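Local coordinates for protein ditrans,polycis-undecaprenyl-diphosphate synthase ((2E,6E)-farnesyl-diphosphate specific) (Acinetobacter baumannii, PDB 6ACS) that probably condenses eight isopentenyl diphosphates in turn with farnesyl diphosphate to make undecaprenyl diphosphate, the precursor of the lipid carrier for bacterial cell-wall polysaccharides, at residues 39-51 and 213-225. Residues are numbered along the deposited sequence; the frame is centred on the assembly and turned at random.
With IPA (isopropyl alcohol), chain G.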
loop_
_atom_site.group_PDB
_atom_site.type_symbol
_atom_site.label_atom_id
_atom_site.label_comp_id
_atom_site.label_asym_id
_atom_site.label_seq_id
_atom_site.Cartn_x
_atom_site.Cartn_y
_atom_site.Cartn_z
ATOM N N LYS B 39 -13.370 13.624 25.857
ATOM C CA LYS B 39 -14.479 13.330 24.955
ATOM C C LYS B 39 -14.108 12.271 23.913
ATOM O O LYS B 39 -12.958 12.200 23.475
ATOM C CB LYS B 39 -14.915 14.611 24.239
ATOM C CG LYS B 39 -16.182 14.489 23.411
ATOM C CD LYS B 39 -16.665 15.859 22.970
ATOM C CE LYS B 39 -15.815 16.375 21.814
ATOM N NZ LYS B 39 -16.305 17.669 21.269
ATOM N N ASN B 40 -15.080 11.446 23.522
ATOM C CA ASN B 40 -14.825 10.381 22.564
ATOM C C ASN B 40 -14.783 10.986 21.163
ATOM O O ASN B 40 -15.757 11.604 20.723
ATOM C CB ASN B 40 -15.901 9.305 22.671
ATOM C CG ASN B 40 -15.511 8.020 21.975
ATOM O OD1 ASN B 40 -14.768 8.028 20.994
ATOM N ND2 ASN B 40 -16.001 6.898 22.494
ATOM N N VAL B 41 -13.683 10.766 20.445
ATOM C CA VAL B 41 -13.526 11.313 19.097
ATOM C C VAL B 41 -14.165 10.403 18.056
ATOM O O VAL B 41 -14.716 10.878 17.058
ATOM C CB VAL B 41 -12.033 11.561 18.792
ATOM C CG1 VAL B 41 -11.840 12.041 17.363
ATOM C CG2 VAL B 41 -11.466 12.588 19.756
ATOM N N LEU B 42 -14.076 9.086 18.266
ATOM C CA LEU B 42 -14.480 8.132 17.236
ATOM C C LEU B 42 -15.999 8.026 17.096
ATOM O O LEU B 42 -16.488 7.781 15.990
ATOM C CB LEU B 42 -13.861 6.762 17.527
ATOM C CG LEU B 42 -14.006 5.657 16.472
ATOM C CD1 LEU B 42 -13.462 6.144 15.136
ATOM C CD2 LEU B 42 -13.257 4.406 16.898
ATOM N N ASP B 43 -16.760 8.205 18.183
ATOM C CA ASP B 43 -18.202 7.950 18.132
ATOM C C ASP B 43 -18.948 8.771 17.082
ATOM O O ASP B 43 -19.780 8.190 16.358
ATOM C CB ASP B 43 -18.812 8.171 19.521
ATOM C CG ASP B 43 -18.454 7.072 20.496
ATOM O OD1 ASP B 43 -17.985 5.998 20.058
ATOM O OD2 ASP B 43 -18.640 7.294 21.710
ATOM N N PRO B 44 -18.754 10.096 16.967
ATOM C CA PRO B 44 -19.460 10.838 15.907
ATOM C C PRO B 44 -19.081 10.378 14.519
ATOM O O PRO B 44 -19.915 10.431 13.602
ATOM C CB PRO B 44 -19.025 12.294 16.136
ATOM C CG PRO B 44 -18.478 12.334 17.517
ATOM C CD PRO B 44 -17.933 10.987 17.806
ATOM N N ILE B 45 -17.837 9.913 14.351
ATOM C CA ILE B 45 -17.365 9.418 13.061
ATOM C C ILE B 45 -18.087 8.128 12.701
ATOM O O ILE B 45 -18.566 7.947 11.571
ATOM C CB ILE B 45 -15.841 9.201 13.109
ATOM C CG1 ILE B 45 -15.118 10.491 13.514
ATOM C CG2 ILE B 45 -15.318 8.581 11.798
ATOM C CD1 ILE B 45 -15.393 11.638 12.660
ATOM N N VAL B 46 -18.153 7.204 13.662
ATOM C CA VAL B 46 -18.887 5.962 13.463
ATOM C C VAL B 46 -20.333 6.252 13.080
ATOM O O VAL B 46 -20.893 5.643 12.152
ATOM C CB VAL B 46 -18.807 5.098 14.734
ATOM C CG1 VAL B 46 -19.738 3.918 14.617
ATOM C CG2 VAL B 46 -17.360 4.663 14.991
ATOM N N GLU B 47 -20.972 7.166 13.817
ATOM C CA GLU B 47 -22.371 7.490 13.531
ATOM C C GLU B 47 -22.539 8.120 12.151
ATOM O O GLU B 47 -23.525 7.844 11.453
ATOM C CB GLU B 47 -22.942 8.399 14.624
ATOM C CG GLU B 47 -22.925 7.687 15.987
ATOM C CD GLU B 47 -23.279 8.575 17.166
ATOM O OE1 GLU B 47 -24.011 9.563 16.975
ATOM O OE2 GLU B 47 -22.820 8.272 18.292
ATOM N N HIS B 48 -21.578 8.943 11.720
ATOM C CA HIS B 48 -21.694 9.507 10.380
ATOM C C HIS B 48 -21.559 8.417 9.321
ATOM O O HIS B 48 -22.263 8.433 8.299
ATOM C CB HIS B 48 -20.652 10.607 10.164
ATOM C CG HIS B 48 -20.871 11.393 8.908
ATOM N ND1 HIS B 48 -21.948 12.236 8.739
ATOM C CD2 HIS B 48 -20.173 11.437 7.748
ATOM C CE1 HIS B 48 -21.886 12.793 7.540
ATOM N NE2 HIS B 48 -20.822 12.321 6.917
ATOM N N CYS B 49 -20.651 7.460 9.547
ATOM C CA CYS B 49 -20.510 6.363 8.595
ATOM C C CYS B 49 -21.814 5.586 8.475
ATOM O O CYS B 49 -22.236 5.236 7.368
ATOM C CB CYS B 49 -19.362 5.440 9.010
ATOM S SG CYS B 49 -17.732 6.195 8.744
ATOM N N VAL B 50 -22.452 5.286 9.608
ATOM C CA VAL B 50 -23.705 4.537 9.562
ATOM C C VAL B 50 -24.783 5.338 8.841
ATOM O O VAL B 50 -25.528 4.798 8.012
ATOM C CB VAL B 50 -24.163 4.176 10.987
ATOM C CG1 VAL B 50 -25.633 3.791 10.977
ATOM C CG2 VAL B 50 -23.317 3.059 11.561
ATOM N N LYS B 51 -24.852 6.649 9.107
ATOM C CA LYS B 51 -25.890 7.481 8.491
ATOM C C LYS B 51 -25.686 7.667 6.992
ATOM O O LYS B 51 -26.645 7.996 6.278
ATOM C CB LYS B 51 -25.948 8.841 9.189
ATOM C CG LYS B 51 -26.479 8.749 10.612
ATOM C CD LYS B 51 -26.426 10.083 11.317
ATOM C CE LYS B 51 -27.541 11.001 10.858
ATOM N NZ LYS B 51 -27.609 12.237 11.695
ATOM N N TRP B 213 -5.288 13.738 16.175
ATOM C CA TRP B 213 -6.489 12.925 16.376
ATOM C C TRP B 213 -7.417 13.434 17.476
ATOM O O TRP B 213 -8.635 13.468 17.243
ATOM C CB TRP B 213 -6.130 11.455 16.640
ATOM C CG TRP B 213 -7.367 10.615 16.869
ATOM C CD1 TRP B 213 -7.782 10.055 18.049
ATOM C CD2 TRP B 213 -8.370 10.294 15.903
ATOM N NE1 TRP B 213 -8.967 9.389 17.866
ATOM C CE2 TRP B 213 -9.353 9.524 16.558
ATOM C CE3 TRP B 213 -8.528 10.573 14.542
ATOM C CZ2 TRP B 213 -10.468 9.030 15.902
ATOM C CZ3 TRP B 213 -9.647 10.079 13.893
ATOM C CH2 TRP B 213 -10.595 9.317 14.569
ATOM N N PRO B 214 -6.945 13.814 18.675
ATOM C CA PRO B 214 -7.894 14.284 19.707
ATOM C C PRO B 214 -8.708 15.484 19.277
ATOM O O PRO B 214 -9.782 15.729 19.842
ATOM C CB PRO B 214 -6.992 14.610 20.903
ATOM C CG PRO B 214 -5.772 13.811 20.698
ATOM C CD PRO B 214 -5.572 13.736 19.212
ATOM N N GLU B 215 -8.238 16.242 18.292
ATOM C CA GLU B 215 -8.952 17.402 17.797
ATOM C C GLU B 215 -9.676 17.118 16.490
ATOM O O GLU B 215 -10.214 18.046 15.883
ATOM C CB GLU B 215 -7.980 18.566 17.619
ATOM C CG GLU B 215 -7.602 19.235 18.916
ATOM C CD GLU B 215 -6.242 19.892 18.847
ATOM O OE1 GLU B 215 -5.398 19.420 18.057
ATOM O OE2 GLU B 215 -6.016 20.885 19.575
ATOM N N PHE B 216 -9.691 15.864 16.033
ATOM C CA PHE B 216 -10.361 15.544 14.780
ATOM C C PHE B 216 -11.868 15.584 15.004
ATOM O O PHE B 216 -12.370 15.022 15.980
ATOM C CB PHE B 216 -9.913 14.167 14.280
ATOM C CG PHE B 216 -10.287 13.880 12.850
ATOM C CD1 PHE B 216 -9.697 14.584 11.809
ATOM C CD2 PHE B 216 -11.219 12.894 12.545
ATOM C CE1 PHE B 216 -10.036 14.317 10.483
ATOM C CE2 PHE B 216 -11.557 12.615 11.220
ATOM C CZ PHE B 216 -10.962 13.331 10.189
ATOM N N THR B 217 -12.587 16.284 14.128
ATOM C CA THR B 217 -14.012 16.514 14.318
ATOM C C THR B 217 -14.798 15.843 13.202
ATOM O O THR B 217 -14.256 15.521 12.139
ATOM C CB THR B 217 -14.355 18.017 14.336
ATOM O OG1 THR B 217 -13.951 18.605 13.091
ATOM C CG2 THR B 217 -13.617 18.720 15.489
ATOM N N VAL B 218 -16.086 15.618 13.466
ATOM C CA VAL B 218 -16.959 15.105 12.411
ATOM C C VAL B 218 -17.061 16.110 11.271
ATOM O O VAL B 218 -17.267 15.721 10.115
ATOM C CB VAL B 218 -18.339 14.698 12.976
ATOM C CG1 VAL B 218 -19.180 15.902 13.350
ATOM C CG2 VAL B 218 -19.074 13.804 11.973
ATOM N N GLU B 219 -16.932 17.410 11.561
ATOM C CA GLU B 219 -16.889 18.391 10.477
ATOM C C GLU B 219 -15.689 18.148 9.563
ATOM O O GLU B 219 -15.801 18.228 8.329
ATOM C CB GLU B 219 -16.846 19.810 11.039
ATOM C CG GLU B 219 -18.163 20.281 11.674
ATOM C CD GLU B 219 -18.363 19.782 13.096
ATOM O OE1 GLU B 219 -17.381 19.303 13.719
ATOM O OE2 GLU B 219 -19.511 19.869 13.587
ATOM N N GLU B 220 -14.520 17.849 10.140
ATOM C CA GLU B 220 -13.383 17.576 9.266
ATOM C C GLU B 220 -13.539 16.243 8.562
ATOM O O GLU B 220 -13.094 16.092 7.415
ATOM C CB GLU B 220 -12.046 17.613 10.018
ATOM C CG GLU B 220 -10.885 17.455 9.015
ATOM C CD GLU B 220 -9.502 17.766 9.564
ATOM O OE1 GLU B 220 -8.532 17.708 8.781
ATOM O OE2 GLU B 220 -9.382 18.081 10.759
ATOM N N PHE B 221 -14.165 15.268 9.221
ATOM C CA PHE B 221 -14.482 14.012 8.539
ATOM C C PHE B 221 -15.401 14.249 7.345
ATOM O O PHE B 221 -15.203 13.656 6.273
ATOM C CB PHE B 221 -15.096 13.027 9.539
ATOM C CG PHE B 221 -15.354 11.660 8.972
ATOM C CD1 PHE B 221 -14.291 10.844 8.615
ATOM C CD2 PHE B 221 -16.642 11.168 8.862
ATOM C CE1 PHE B 221 -14.515 9.563 8.098
ATOM C CE2 PHE B 221 -16.886 9.889 8.368
ATOM C CZ PHE B 221 -15.810 9.083 7.974
ATOM N N ASP B 222 -16.420 15.110 7.513
ATOM C CA ASP B 222 -17.300 15.459 6.399
ATOM C C ASP B 222 -16.505 16.090 5.271
ATOM O O ASP B 222 -16.754 15.822 4.086
ATOM C CB ASP B 222 -18.384 16.452 6.840
ATOM C CG ASP B 222 -19.371 15.879 7.857
ATOM O OD1 ASP B 222 -19.482 14.645 7.992
ATOM O OD2 ASP B 222 -20.027 16.706 8.537
ATOM N N HIS B 223 -15.567 16.973 5.620
ATOM C CA HIS B 223 -14.712 17.570 4.601
ATOM C C HIS B 223 -13.901 16.502 3.871
ATOM O O HIS B 223 -13.751 16.558 2.646
ATOM C CB HIS B 223 -13.796 18.616 5.243
ATOM C CG HIS B 223 -12.729 19.141 4.328
ATOM N ND1 HIS B 223 -12.998 19.977 3.266
ATOM C CD2 HIS B 223 -11.391 18.936 4.315
ATOM C CE1 HIS B 223 -11.872 20.270 2.640
ATOM N NE2 HIS B 223 -10.880 19.646 3.255
ATOM N N ALA B 224 -13.347 15.536 4.610
ATOM C CA ALA B 224 -12.549 14.492 3.967
ATOM C C ALA B 224 -13.400 13.678 2.995
ATOM O O ALA B 224 -12.941 13.333 1.899
ATOM C CB ALA B 224 -11.924 13.570 5.018
ATOM N N LEU B 225 -14.635 13.356 3.388
ATOM C CA LEU B 225 -15.537 12.637 2.485
ATOM C C LEU B 225 -15.854 13.474 1.251
ATOM O O LEU B 225 -15.957 12.942 0.136
ATOM C CB LEU B 225 -16.816 12.236 3.219
ATOM C CG LEU B 225 -16.650 11.222 4.348
ATOM C CD1 LEU B 225 -17.979 10.959 5.058
ATOM C CD2 LEU B 225 -16.155 9.935 3.769
HETATM C C1 IPA G . -7.951 18.592 0.650
HETATM C C2 IPA G . -7.008 18.715 1.840
HETATM C C3 IPA G . -6.078 17.507 1.885
HETATM O O2 IPA G . -7.771 18.791 3.025
HETATM O O HOH W 1 -14.854 13.304 16.098
#
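Ile45 and Phe221 lie at the middle of a helix-helix contact on one face of the parallel sheet of this cis-prenyltransferase fold, where helices 42-51 and 218-225 run in roughly the same direction at 41°, their axes 9.7 Å apart. Two methyl groups lie over aromatic faces in CH-pi contacts. Ile45 CG2 stands over the centre of the Phe221 ring, 3.8 Å from its centroid, while the other branch of the isoleucine, in the one of its two conformers described here, lies beside the backbone N (chi1 -56°) and turns CD1 toward Phe221 CB. Leu225 CG takes the opposite face of that ring, nearer its rim. Both Ile45 and Phe221 also touch strand 12-17, at Ile15 and Val13, which places their side chains between the helix pair and the sheet. At the other end, Val41 CG1 lies over the six-membered ring of Trp213, displaced toward its rim; the Trp213 backbone is hydrogen-bonded to Asp18, a predicted magnesium-binding residue, and the contact thus borders the probable active site.

Sulfur and apolar contacts fill in around these rings: Cys49 SG approaches Phe221 CZ obliquely at 3.6 Å, and Pro44 CB meets Val218 CB. His48 enters as a knob among Val218, Phe221, Asp222 and Leu225, its ring meeting that of Phe221 rim to rim with planes at 85°. Leu225 CD1 lies in the plane of the imidazole, at its edge.

Polar links are few. Asn40 OD1 accepts weak capping bonds from Leu42 N and Asp43 N in the turn leading into the first helix, and Thr217 OG1 accepts from Glu220 N as N-cap of the other. One water donates to both Val41 O and Phe216 O, bridging the segments ahead of the helices. Asp222 OD1 comes within 2.9 Å of His48 NE2, but from over the ring face, an angle too poor for a hydrogen bond.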